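Local coordinates for uncharacterized protein (Pseudomonas aeruginosa, PDB 4O5P), which is a type VI secretion phospholipase effector of the Tle1 family, probably hydrolysing membrane phospholipids with an alpha/beta-hydrolase domain, at residues Q625-G630 with D680-R685; S336-R341 with R474-L479; P755-A760 with Q806-A811; V709-A714 with P793-A798. One frame throughout, in Å; residues are numbered along the deposited sequence.

Contact 1 (Q625-G630 with D680-R685); sequences QIHRDG and DYFRYR
Helix-on-loop packing in the Tle1-like C-terminal domain brings Ile626 of helix 616-637 between two aromatic rings, Phe682 and Tyr684, of the loop 680-685. Ile626 points at the loop with CG1 anti to its own carbonyl carbon (chi1 -71°), and an extended chi2 (168°) carries its delta methyl over one face of the tyrosine. There Ile626 CD1 makes a CH-pi contact 3.8 Å from the centroid of the Tyr684 ring, 17° off the ring normal and displaced toward the rim. The two side chains meet tip to tip, and the packing is tight: Ile626 CG1 comes within 3.3 Å of Tyr684 CE1. The other branch serves the second ring, with Ile626 CG2 3.8 Å from Phe682 CD2. One residue on, His627 CD2 approaches Phe682 CE2 at 4.0 Å. The phenol end of Tyr684 is tied back to the helix through a water, which accepts from Tyr684 OH at 2.6 Å and donates to Asp629 OD2 at 2.8 Å. That same carboxylate oxygen forms a salt bridge with Arg474, and His627 NE2 is taken up by the backbone O of Tyr586. Two further helices complete the surroundings: helix 469-487 meets Ile626 through Thr481 and Asp629 through Ala478, while helix 571-587 lies against Phe682 with Asp585 and Tyr586.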
loop_
_atom_site.group_PDB
_atom_site.type_symbol
_atom_site.label_atom_id
_atom_site.label_comp_id
_atom_site.label_asym_id
_atom_site.label_seq_id
_atom_site.Cartn_x
_atom_site.Cartn_y
_atom_site.Cartn_z
ATOM N N GLN A 625 24.044 -11.671 -9.429
ATOM C CA GLN A 625 23.671 -10.850 -10.580
ATOM C C GLN A 625 23.689 -9.360 -10.202
ATOM O O GLN A 625 24.177 -8.526 -10.963
ATOM C CB GLN A 625 22.296 -11.271 -11.105
ATOM C CG GLN A 625 21.916 -10.678 -12.467
ATOM C CD GLN A 625 20.667 -11.326 -13.024
ATOM O OE1 GLN A 625 20.726 -12.388 -13.653
ATOM N NE2 GLN A 625 19.522 -10.708 -12.769
ATOM N N ILE A 626 23.171 -9.031 -9.021
ATOM C CA ILE A 626 23.153 -7.643 -8.585
ATOM C C ILE A 626 24.587 -7.124 -8.409
ATOM O O ILE A 626 24.913 -6.024 -8.842
ATOM C CB ILE A 626 22.340 -7.471 -7.290
ATOM C CG1 ILE A 626 20.845 -7.646 -7.588
ATOM C CG2 ILE A 626 22.545 -6.072 -6.678
ATOM C CD1 ILE A 626 19.975 -7.794 -6.340
ATOM N N HIS A 627 25.434 -7.928 -7.787
ATOM C CA HIS A 627 26.821 -7.544 -7.578
ATOM C C HIS A 627 27.523 -7.287 -8.912
ATOM O O HIS A 627 28.142 -6.239 -9.101
ATOM C CB HIS A 627 27.537 -8.628 -6.784
ATOM C CG HIS A 627 28.742 -8.145 -6.051
ATOM N ND1 HIS A 627 29.948 -7.914 -6.676
ATOM C CD2 HIS A 627 28.939 -7.880 -4.737
ATOM C CE1 HIS A 627 30.836 -7.522 -5.778
ATOM N NE2 HIS A 627 30.251 -7.495 -4.594
ATOM N N ARG A 628 27.393 -8.227 -9.844
ATOM C CA ARG A 628 28.000 -8.085 -11.180
ATOM C C ARG A 628 27.471 -6.931 -12.049
ATOM O O ARG A 628 28.273 -6.107 -12.538
ATOM C CB ARG A 628 27.896 -9.407 -11.951
ATOM C CG ARG A 628 28.538 -10.571 -11.224
ATOM C CD ARG A 628 28.657 -11.787 -12.130
ATOM N NE ARG A 628 28.272 -13.028 -11.461
ATOM C CZ ARG A 628 29.015 -13.647 -10.550
ATOM N NH1 ARG A 628 30.183 -13.135 -10.182
ATOM N NH2 ARG A 628 28.594 -14.779 -9.998
ATOM N N ASP A 629 26.153 -6.900 -12.284
ATOM C CA ASP A 629 25.501 -5.800 -13.018
ATOM C C ASP A 629 25.849 -4.457 -12.373
ATOM O O ASP A 629 26.243 -3.504 -13.055
ATOM C CB ASP A 629 23.956 -5.898 -13.013
ATOM C CG ASP A 629 23.392 -7.144 -13.713
ATOM O OD1 ASP A 629 24.130 -7.929 -14.355
ATOM O OD2 ASP A 629 22.155 -7.333 -13.605
ATOM N N GLY A 630 25.648 -4.373 -11.060
ATOM C CA GLY A 630 26.000 -3.189 -10.298
ATOM C C GLY A 630 27.425 -2.684 -10.509
ATOM O O GLY A 630 27.644 -1.499 -10.798
ATOM N N ASP A 680 18.474 -6.489 2.156
ATOM C CA ASP A 680 17.616 -6.400 0.978
ATOM C C ASP A 680 18.264 -5.646 -0.197
ATOM O O ASP A 680 17.769 -5.698 -1.321
ATOM C CB ASP A 680 16.260 -5.770 1.348
ATOM C CG ASP A 680 15.440 -6.660 2.269
ATOM O OD1 ASP A 680 15.664 -7.892 2.230
ATOM O OD2 ASP A 680 14.589 -6.135 3.030
ATOM N N TYR A 681 19.373 -4.954 0.059
ATOM C CA TYR A 681 20.108 -4.290 -1.018
ATOM C C TYR A 681 20.536 -5.296 -2.074
ATOM O O TYR A 681 20.724 -4.951 -3.245
ATOM C CB TYR A 681 21.361 -3.597 -0.467
ATOM C CG TYR A 681 21.130 -2.281 0.258
ATOM C CD1 TYR A 681 20.277 -1.319 -0.251
ATOM C CD2 TYR A 681 21.792 -2.004 1.448
ATOM C CE1 TYR A 681 20.086 -0.105 0.408
ATOM C CE2 TYR A 681 21.610 -0.801 2.112
ATOM C CZ TYR A 681 20.760 0.140 1.587
ATOM O OH TYR A 681 20.577 1.337 2.254
ATOM N N PHE A 682 20.729 -6.540 -1.657
ATOM C CA PHE A 682 21.226 -7.535 -2.578
ATOM C C PHE A 682 20.218 -8.624 -2.884
ATOM O O PHE A 682 20.590 -9.743 -3.216
ATOM C CB PHE A 682 22.571 -8.079 -2.101
ATOM C CG PHE A 682 23.700 -7.133 -2.365
ATOM C CD1 PHE A 682 24.039 -6.159 -1.439
ATOM C CD2 PHE A 682 24.375 -7.171 -3.589
ATOM C CE1 PHE A 682 25.064 -5.262 -1.702
ATOM C CE2 PHE A 682 25.402 -6.283 -3.869
ATOM C CZ PHE A 682 25.758 -5.318 -2.919
ATOM N N ARG A 683 18.941 -8.264 -2.807
ATOM C CA ARG A 683 17.855 -9.097 -3.321
ATOM C C ARG A 683 16.978 -8.264 -4.255
ATOM O O ARG A 683 16.829 -7.042 -4.066
ATOM C CB ARG A 683 16.980 -9.603 -2.181
ATOM C CG ARG A 683 17.639 -10.643 -1.294
ATOM C CD ARG A 683 16.772 -10.948 -0.076
ATOM N NE ARG A 683 17.597 -11.539 0.959
ATOM C CZ ARG A 683 18.057 -10.886 2.017
ATOM N NH1 ARG A 683 17.729 -9.617 2.221
ATOM N NH2 ARG A 683 18.827 -11.522 2.889
ATOM N N TYR A 684 16.388 -8.903 -5.253
ATOM C CA TYR A 684 15.405 -8.191 -6.056
ATOM C C TYR A 684 14.113 -8.092 -5.269
ATOM O O TYR A 684 13.819 -8.946 -4.415
ATOM C CB TYR A 684 15.177 -8.869 -7.406
ATOM C CG TYR A 684 16.400 -8.827 -8.288
ATOM C CD1 TYR A 684 16.964 -7.625 -8.681
ATOM C CD2 TYR A 684 16.987 -10.000 -8.728
ATOM C CE1 TYR A 684 18.091 -7.603 -9.487
ATOM C CE2 TYR A 684 18.091 -9.984 -9.509
ATOM C CZ TYR A 684 18.639 -8.796 -9.890
ATOM O OH TYR A 684 19.750 -8.842 -10.688
ATOM N N ARG A 685 13.361 -7.029 -5.524
ATOM C CA ARG A 685 12.090 -6.818 -4.848
ATOM C C ARG A 685 11.126 -7.920 -5.276
ATOM O O ARG A 685 11.140 -8.345 -6.438
ATOM C CB ARG A 685 11.532 -5.451 -5.239
ATOM C CG ARG A 685 10.170 -5.119 -4.652
ATOM C CD ARG A 685 9.651 -3.795 -5.204
ATOM N NE ARG A 685 8.548 -3.305 -4.387
ATOM C CZ ARG A 685 7.772 -2.274 -4.703
ATOM N NH1 ARG A 685 7.969 -1.600 -5.837
ATOM N NH2 ARG A 685 6.792 -1.934 -3.882
HETATM O O HOH W 1 20.675 -6.483 -11.365
#

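Contact 2 (S336-R341 with R474-L479); sequences SCHEQR and RRETAL
A buried histidine-carboxylate hydrogen bond, His338 NE2 to Glu476 OE1 at 2.7 Å, joins the catalytic alpha/beta-hydrolase domain to helix 469-487 of the C-terminal region, and the oxygen receives it on its anti lone pair. The bond is bent, with an N-H...O angle of 142°, and the imidazole and carboxylate planes stand 62° apart. The Glu476 chain is bent at chi2 (-60°), which turns CD back to the ring; separately, Glu476 CB lies 3.4 Å from His338 NE2. Both partners have a second hydrogen bond: Glu476 OE1 with Trp460 NE1, and His338 ND1 with the backbone N of Gly377. Cys337 packs beside them, its CB 3.6 Å from Glu476 CB. Farther along the loop, the Gln340 and Thr477 side chains run obliquely past each other, Gln340 NE2 3.5 Å from Thr477 CG2. Gln340 OE1 accepts from Arg484, and NE2 is hydrogen-bonded to Arg683 O and probably to Tyr681 O. The loop leaves strand 331-336 of the central sheet close to the probable active site, for Ser336 N is bonded to Asp281, the acid of a likely Ser-His-Asp triad. An ST motif, Glu339 N to Ser336 OG at 3.0 Å, shapes its start. Beyond it, Glu339 OE2 is gripped from opposite faces of the carboxylate plane by Arg341 N at 2.9 Å and Arg341 NE at 3.0 Å.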
loop_
_atom_site.group_PDB
_atom_site.type_symbol
_atom_site.label_atom_id
_atom_site.label_comp_id
_atom_site.label_asym_id
_atom_site.label_seq_id
_atom_site.Cartn_x
_atom_site.Cartn_y
_atom_site.Cartn_z
ATOM N N SER A 336 7.402 1.869 -8.390
ATOM C CA SER A 336 8.795 2.172 -8.033
ATOM C C SER A 336 9.752 1.118 -8.590
ATOM O O SER A 336 9.502 -0.078 -8.438
ATOM C CB SER A 336 8.906 2.217 -6.501
ATOM O OG SER A 336 10.243 2.049 -6.049
ATOM N N CYS A 337 10.843 1.545 -9.231
ATOM C CA CYS A 337 11.864 0.615 -9.715
ATOM C C CYS A 337 12.908 0.248 -8.659
ATOM O O CYS A 337 13.561 -0.796 -8.759
ATOM C CB CYS A 337 12.609 1.230 -10.906
ATOM S SG CYS A 337 11.605 1.401 -12.359
ATOM N N HIS A 338 13.085 1.117 -7.671
ATOM C CA HIS A 338 14.209 1.000 -6.733
ATOM C C HIS A 338 13.842 0.529 -5.324
ATOM O O HIS A 338 14.738 0.315 -4.498
ATOM C CB HIS A 338 14.997 2.311 -6.694
ATOM C CG HIS A 338 15.474 2.737 -8.044
ATOM N ND1 HIS A 338 15.106 3.930 -8.624
ATOM C CD2 HIS A 338 16.219 2.084 -8.964
ATOM C CE1 HIS A 338 15.629 4.004 -9.836
ATOM N NE2 HIS A 338 16.306 2.892 -10.069
ATOM N N GLU A 339 12.551 0.337 -5.047
ATOM C CA GLU A 339 12.131 -0.229 -3.746
ATOM C C GLU A 339 12.594 -1.693 -3.642
ATOM O O GLU A 339 12.542 -2.423 -4.637
ATOM C CB GLU A 339 10.609 -0.156 -3.586
ATOM C CG GLU A 339 10.068 -0.767 -2.275
ATOM C CD GLU A 339 10.658 -0.144 -1.014
ATOM O OE1 GLU A 339 10.671 1.100 -0.893
ATOM O OE2 GLU A 339 11.113 -0.902 -0.120
ATOM N N GLN A 340 13.050 -2.111 -2.455
ATOM C CA GLN A 340 13.634 -3.438 -2.261
ATOM C C GLN A 340 13.262 -4.089 -0.917
ATOM O O GLN A 340 13.659 -5.233 -0.652
ATOM C CB GLN A 340 15.176 -3.373 -2.349
ATOM C CG GLN A 340 15.779 -3.164 -3.742
ATOM C CD GLN A 340 17.302 -3.133 -3.699
ATOM O OE1 GLN A 340 17.904 -2.142 -3.270
ATOM N NE2 GLN A 340 17.928 -4.230 -4.112
ATOM N N ARG A 341 12.523 -3.384 -0.064
ATOM C CA ARG A 341 12.231 -3.919 1.272
ATOM C C ARG A 341 11.367 -5.164 1.193
ATOM O O ARG A 341 10.367 -5.195 0.463
ATOM C CB ARG A 341 11.550 -2.882 2.171
ATOM C CG ARG A 341 12.499 -1.898 2.857
ATOM C CD ARG A 341 11.704 -0.813 3.620
ATOM N NE ARG A 341 10.932 0.024 2.698
ATOM C CZ ARG A 341 10.024 0.925 3.075
ATOM N NH1 ARG A 341 9.770 1.124 4.360
ATOM N NH2 ARG A 341 9.369 1.632 2.157
ATOM N N ARG A 474 15.594 -5.581 -12.813
ATOM C CA ARG A 474 16.976 -6.060 -12.807
ATOM C C ARG A 474 17.929 -4.893 -13.084
ATOM O O ARG A 474 18.879 -4.638 -12.318
ATOM C CB ARG A 474 17.182 -7.167 -13.865
ATOM C CG ARG A 474 18.655 -7.536 -14.077
ATOM C CD ARG A 474 18.931 -8.564 -15.182
ATOM N NE ARG A 474 20.366 -8.894 -15.179
ATOM C CZ ARG A 474 20.992 -9.634 -16.094
ATOM N NH1 ARG A 474 20.338 -10.149 -17.135
ATOM N NH2 ARG A 474 22.292 -9.855 -15.973
ATOM N N ARG A 475 17.652 -4.162 -14.159
ATOM C CA ARG A 475 18.561 -3.097 -14.582
ATOM C C ARG A 475 18.566 -1.871 -13.650
ATOM O O ARG A 475 19.624 -1.323 -13.350
ATOM C CB ARG A 475 18.290 -2.707 -16.053
ATOM C CG ARG A 475 19.348 -1.754 -16.638
ATOM C CD ARG A 475 19.160 -1.514 -18.145
ATOM N NE ARG A 475 20.235 -0.686 -18.689
ATOM C CZ ARG A 475 20.221 0.648 -18.693
ATOM N NH1 ARG A 475 19.188 1.296 -18.179
ATOM N NH2 ARG A 475 21.237 1.341 -19.204
ATOM N N GLU A 476 17.395 -1.468 -13.153
ATOM C CA GLU A 476 17.313 -0.333 -12.232
ATOM C C GLU A 476 17.913 -0.663 -10.867
ATOM O O GLU A 476 18.500 0.211 -10.200
ATOM C CB GLU A 476 15.857 0.153 -12.106
ATOM C CG GLU A 476 15.389 0.844 -13.381
ATOM C CD GLU A 476 16.244 2.061 -13.694
ATOM O OE1 GLU A 476 16.651 2.772 -12.729
ATOM O OE2 GLU A 476 16.490 2.322 -14.902
ATOM N N THR A 477 17.815 -1.934 -10.479
ATOM C CA THR A 477 18.416 -2.374 -9.214
ATOM C C THR A 477 19.902 -2.243 -9.399
ATOM O O THR A 477 20.594 -1.759 -8.501
ATOM C CB THR A 477 18.077 -3.814 -8.856
ATOM O OG1 THR A 477 16.653 -3.943 -8.710
ATOM C CG2 THR A 477 18.730 -4.188 -7.498
ATOM N N ALA A 478 20.374 -2.654 -10.579
ATOM C CA ALA A 478 21.797 -2.531 -10.915
ATOM C C ALA A 478 22.270 -1.079 -10.884
ATOM O O ALA A 478 23.380 -0.801 -10.431
ATOM C CB ALA A 478 22.086 -3.159 -12.272
ATOM N N LEU A 479 21.446 -0.163 -11.384
ATOM C CA LEU A 479 21.814 1.263 -11.403
ATOM C C LEU A 479 21.958 1.855 -9.999
ATOM O O LEU A 479 22.973 2.502 -9.670
ATOM C CB LEU A 479 20.813 2.068 -12.244
ATOM C CG LEU A 479 20.931 3.592 -12.286
ATOM C CD1 LEU A 479 22.341 4.027 -12.702
ATOM C CD2 LEU A 479 19.870 4.163 -13.249
#

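Contact 3 (P755-A760 with Q806-A811); sequences PLTGIA and QQVLLA
The backbone of Thr757 passes that of Val808 with 6.2 Å between their CA atoms, and Gly758, in a left-handed conformation (phi 86°), separates Thr757 from Ile759, both of which point their side chains toward the helix. Val808 CG2 is the methyl they share: it lies 3.6 Å from Thr757 CG2 and 3.7 Å from Ile759 CB. Thr757 offers that methyl because its hydroxyl is anti to the backbone N (chi1 -172°), leaving CG2 between the backbone N and the carbonyl carbon, the crowded position. The Ile759 and Gln807 side chains cross at about a right angle, with Ile759 CD1 3.8 Å from Gln807 CB. The arrangement is an apolar seam, without hydrogen bonds between the two segments, that lays the loop between strand 749-753 and helix 767-772 against helix 803-814, the last modelled helix of the chain. Gln807, Val808 and Ala811 together present one side of this helix to the loop. At the Ala811 end the spacing is wider, with Leu756 CB 4.2 Å from Ala811 CB. Leu756 CD1 also lies 4.0 Å from Ala811 O.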
loop_
_atom_site.group_PDB
_atom_site.type_symbol
_atom_site.label_atom_id
_atom_site.label_comp_id
_atom_site.label_asym_id
_atom_site.label_seq_id
_atom_site.Cartn_x
_atom_site.Cartn_y
_atom_site.Cartn_z
ATOM N N PRO A 755 5.282 -19.675 21.722
ATOM C CA PRO A 755 6.115 -18.565 22.210
ATOM C C PRO A 755 5.952 -18.320 23.717
ATOM O O PRO A 755 6.901 -17.908 24.384
ATOM C CB PRO A 755 5.567 -17.357 21.442
ATOM C CG PRO A 755 4.922 -17.916 20.236
ATOM C CD PRO A 755 4.350 -19.239 20.663
ATOM N N LEU A 756 4.753 -18.554 24.239
ATOM C CA LEU A 756 4.479 -18.282 25.649
ATOM C C LEU A 756 5.198 -19.233 26.605
ATOM O O LEU A 756 5.712 -18.805 27.636
ATOM C CB LEU A 756 2.977 -18.306 25.927
ATOM C CG LEU A 756 2.133 -17.324 25.110
ATOM C CD1 LEU A 756 0.749 -17.197 25.721
ATOM C CD2 LEU A 756 2.812 -15.974 25.040
ATOM N N THR A 757 5.217 -20.517 26.268
ATOM C CA THR A 757 5.761 -21.524 27.167
ATOM C C THR A 757 7.087 -22.112 26.685
ATOM O O THR A 757 7.829 -22.692 27.475
ATOM C CB THR A 757 4.774 -22.666 27.336
ATOM O OG1 THR A 757 5.231 -23.560 28.355
ATOM C CG2 THR A 757 4.680 -23.410 26.065
ATOM N N GLY A 758 7.384 -21.971 25.394
ATOM C CA GLY A 758 8.592 -22.555 24.838
ATOM C C GLY A 758 8.442 -24.009 24.407
ATOM O O GLY A 758 9.364 -24.587 23.831
ATOM N N ILE A 759 7.277 -24.597 24.675
ATOM C CA ILE A 759 7.028 -26.019 24.404
ATOM C C ILE A 759 6.961 -26.327 22.905
ATOM O O ILE A 759 6.424 -25.543 22.123
ATOM C CB ILE A 759 5.747 -26.509 25.143
ATOM C CG1 ILE A 759 5.979 -26.511 26.659
ATOM C CG2 ILE A 759 5.345 -27.900 24.712
ATOM C CD1 ILE A 759 4.693 -26.653 27.488
ATOM N N ALA A 760 7.529 -27.463 22.506
ATOM C CA ALA A 760 7.551 -27.860 21.102
ATOM C C ALA A 760 6.159 -28.248 20.579
ATOM O O ALA A 760 5.422 -28.986 21.232
ATOM C CB ALA A 760 8.551 -29.009 20.894
ATOM N N GLN A 806 -1.263 -29.360 27.004
ATOM C CA GLN A 806 -2.170 -28.858 28.039
ATOM C C GLN A 806 -1.561 -27.638 28.721
ATOM O O GLN A 806 -2.264 -26.662 28.998
ATOM C CB GLN A 806 -2.510 -29.934 29.069
ATOM C CG GLN A 806 -3.370 -31.072 28.542
ATOM C CD GLN A 806 -3.475 -32.217 29.537
ATOM O OE1 GLN A 806 -3.487 -32.005 30.756
ATOM N NE2 GLN A 806 -3.536 -33.443 29.020
ATOM N N GLN A 807 -0.257 -27.668 28.980
ATOM C CA GLN A 807 0.363 -26.438 29.504
ATOM C C GLN A 807 0.288 -25.276 28.507
ATOM O O GLN A 807 -0.073 -24.136 28.879
ATOM C CB GLN A 807 1.803 -26.672 29.949
ATOM C CG GLN A 807 1.934 -26.896 31.456
ATOM C CD GLN A 807 3.241 -27.551 31.821
ATOM O OE1 GLN A 807 4.041 -27.875 30.945
ATOM N NE2 GLN A 807 3.467 -27.755 33.117
ATOM N N VAL A 808 0.624 -25.562 27.249
ATOM C CA VAL A 808 0.463 -24.545 26.199
ATOM C C VAL A 808 -0.933 -23.926 26.251
ATOM O O VAL A 808 -1.082 -22.706 26.244
ATOM C CB VAL A 808 0.702 -25.133 24.796
ATOM C CG1 VAL A 808 0.359 -24.115 23.712
ATOM C CG2 VAL A 808 2.144 -25.612 24.658
ATOM N N LEU A 809 -1.938 -24.792 26.340
ATOM C CA LEU A 809 -3.345 -24.415 26.351
ATOM C C LEU A 809 -3.731 -23.589 27.564
ATOM O O LEU A 809 -4.512 -22.654 27.449
ATOM C CB LEU A 809 -4.233 -25.661 26.261
ATOM C CG LEU A 809 -5.726 -25.451 26.537
ATOM C CD1 LEU A 809 -6.368 -24.570 25.477
ATOM C CD2 LEU A 809 -6.441 -26.790 26.635
ATOM N N LEU A 810 -3.203 -23.943 28.729
ATOM C CA LEU A 810 -3.424 -23.133 29.920
ATOM C C LEU A 810 -2.915 -21.699 29.691
ATOM O O LEU A 810 -3.634 -20.708 29.954
ATOM C CB LEU A 810 -2.721 -23.779 31.118
ATOM C CG LEU A 810 -2.718 -22.958 32.398
ATOM C CD1 LEU A 810 -4.148 -22.711 32.827
ATOM C CD2 LEU A 810 -1.935 -23.677 33.484
ATOM N N ALA A 811 -1.693 -21.589 29.167
ATOM C CA ALA A 811 -1.117 -20.263 28.892
ATOM C C ALA A 811 -1.942 -19.465 27.877
ATOM O O ALA A 811 -2.293 -18.299 28.114
ATOM C CB ALA A 811 0.324 -20.390 28.417
#

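Contact 4 (V709-A714 with P793-A798); sequences VGVMLA and PPLAVA
Val711 holds CG1 between its backbone N and carbonyl carbon (chi1 75°) and thereby sets CG2 anti to N, facing Leu795, whose own CG is anti to N (chi1 -178°). Val711 CG2 is in consequence 3.7 Å from Leu795 CA and 3.8 Å from Leu795 CD1. The same methyl reaches the far end of the short helix, where Ala798 CB is 3.9 Å away. The other branch of Leu795 turns to Leu713, with Leu795 CD2 3.5 Å from Leu713 CD1 where the two side chains cross obliquely. Between the backbones a single direct hydrogen bond runs from Met712 N, of a selenomethionine, to Pro793 O at 3.0 Å and a fairly straight 161°. The arrangement joins the loop leading into strand 715-723 to the start of helix 795-798. Pro794 occupies the N-cap position, and its carbonyl O accepts from both Val797 N and Ala798 N. In the first turn, Leu795 N donates to a water at 3.0 Å, which in turn donates weakly to Met712 O. Before the helix, the ring of Pro793 comes up against the loop at Gly710, with Pro793 CD 3.4 Å from Gly710 O. Leu795 also packs on Val808, Leu809 and Gln812 of helix 803-814.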
loop_
_atom_site.group_PDB
_atom_site.type_symbol
_atom_site.label_atom_id
_atom_site.label_comp_id
_atom_site.label_asym_id
_atom_site.label_seq_id
_atom_site.Cartn_x
_atom_site.Cartn_y
_atom_site.Cartn_z
ATOM N N VAL A 709 2.443 -27.492 10.867
ATOM C CA VAL A 709 2.198 -27.436 12.308
ATOM C C VAL A 709 0.838 -28.060 12.652
ATOM O O VAL A 709 -0.220 -27.582 12.215
ATOM C CB VAL A 709 2.326 -25.989 12.852
ATOM C CG1 VAL A 709 1.932 -25.921 14.306
ATOM C CG2 VAL A 709 3.751 -25.484 12.674
ATOM N N GLY A 710 0.869 -29.135 13.436
ATOM C CA GLY A 710 -0.322 -29.935 13.671
ATOM C C GLY A 710 -1.295 -29.396 14.706
ATOM O O GLY A 710 -2.114 -30.148 15.259
ATOM N N VAL A 711 -1.218 -28.097 14.971
ATOM C CA VAL A 711 -2.177 -27.450 15.862
ATOM C C VAL A 711 -2.445 -26.017 15.406
ATOM O O VAL A 711 -1.573 -25.385 14.803
ATOM C CB VAL A 711 -1.665 -27.447 17.323
ATOM C CG1 VAL A 711 -0.564 -26.404 17.507
ATOM C CG2 VAL A 711 -2.798 -27.165 18.272
HETATM N N MSE A 712 -3.650 -25.510 15.669
HETATM C CA MSE A 712 -3.931 -24.087 15.458
HETATM C C MSE A 712 -3.471 -23.289 16.676
HETATM O O MSE A 712 -3.648 -23.719 17.821
HETATM C CB MSE A 712 -5.428 -23.833 15.223
HETATM C CG MSE A 712 -5.975 -24.363 13.901
HETATM SE SE MSE A 712 -5.368 -23.417 12.295
HETATM C CE MSE A 712 -6.105 -21.650 12.706
ATOM N N LEU A 713 -2.874 -22.129 16.434
ATOM C CA LEU A 713 -2.416 -21.281 17.528
ATOM C C LEU A 713 -2.336 -19.829 17.058
ATOM O O LEU A 713 -2.003 -19.565 15.893
ATOM C CB LEU A 713 -1.046 -21.755 18.035
ATOM C CG LEU A 713 -0.738 -21.599 19.533
ATOM C CD1 LEU A 713 -1.644 -22.487 20.342
ATOM C CD2 LEU A 713 0.721 -21.923 19.858
ATOM N N ALA A 714 -2.628 -18.892 17.957
ATOM C CA ALA A 714 -2.649 -17.470 17.594
ATOM C C ALA A 714 -1.271 -16.984 17.162
ATOM O O ALA A 714 -1.159 -16.169 16.242
ATOM C CB ALA A 714 -3.189 -16.611 18.752
ATOM N N PRO A 793 -6.111 -29.415 14.041
ATOM C CA PRO A 793 -7.163 -29.268 15.058
ATOM C C PRO A 793 -6.934 -28.059 15.965
ATOM O O PRO A 793 -5.797 -27.595 16.089
ATOM C CB PRO A 793 -7.033 -30.550 15.890
ATOM C CG PRO A 793 -6.256 -31.507 15.052
ATOM C CD PRO A 793 -5.341 -30.661 14.210
ATOM N N PRO A 794 -8.003 -27.545 16.589
ATOM C CA PRO A 794 -7.821 -26.491 17.595
ATOM C C PRO A 794 -7.002 -27.000 18.772
ATOM O O PRO A 794 -6.913 -28.216 18.969
ATOM C CB PRO A 794 -9.254 -26.165 18.045
ATOM C CG PRO A 794 -10.135 -27.248 17.460
ATOM C CD PRO A 794 -9.422 -27.785 16.267
ATOM N N LEU A 795 -6.401 -26.088 19.529
ATOM C CA LEU A 795 -5.518 -26.476 20.623
ATOM C C LEU A 795 -6.229 -27.373 21.643
ATOM O O LEU A 795 -5.636 -28.316 22.170
ATOM C CB LEU A 795 -4.936 -25.235 21.301
ATOM C CG LEU A 795 -3.944 -25.451 22.438
ATOM C CD1 LEU A 795 -2.810 -26.345 21.995
ATOM C CD2 LEU A 795 -3.408 -24.104 22.898
ATOM N N ALA A 796 -7.506 -27.095 21.891
ATOM C CA ALA A 796 -8.255 -27.847 22.894
ATOM C C ALA A 796 -8.516 -29.283 22.471
ATOM O O ALA A 796 -8.728 -30.138 23.318
ATOM C CB ALA A 796 -9.548 -27.147 23.237
ATOM N N VAL A 797 -8.515 -29.547 21.167
ATOM C CA VAL A 797 -8.713 -30.909 20.664
ATOM C C VAL A 797 -7.392 -31.673 20.655
ATOM O O VAL A 797 -7.322 -32.833 21.060
ATOM C CB VAL A 797 -9.336 -30.912 19.246
ATOM C CG1 VAL A 797 -9.303 -32.317 18.627
ATOM C CG2 VAL A 797 -10.769 -30.356 19.286
ATOM N N ALA A 798 -6.342 -31.008 20.196
ATOM C CA ALA A 798 -5.020 -31.613 20.143
ATOM C C ALA A 798 -4.428 -31.848 21.540
ATOM O O ALA A 798 -3.535 -32.675 21.697
ATOM C CB ALA A 798 -4.085 -30.749 19.295
HETATM O O HOH W 2 -7.038 -23.309 18.539
#

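In the fold
The four contacts form two groups. Contacts 1 and 2 have centres about 8 Å apart and touch one another: Arg474 of helix 469-487 pairs with Asp629 of helix 616-637, and the loops meet through Gln340 and Tyr681, so the loop after a strand of the catalytic sheet is bound to C-terminal elements. Contacts 3 and 4, centres about 12 Å apart, interleave along the chain and use the consecutive helices 795-798 (contact 4) and 803-814 (contact 3), with Leu713 packing on Val808. Contact 2 closes before contact 1 opens, and both precede the other pair. Centres in different groups lie 40 to 43 Å apart, placing the second group far from the junction of the catalytic domain with the C-terminal helices.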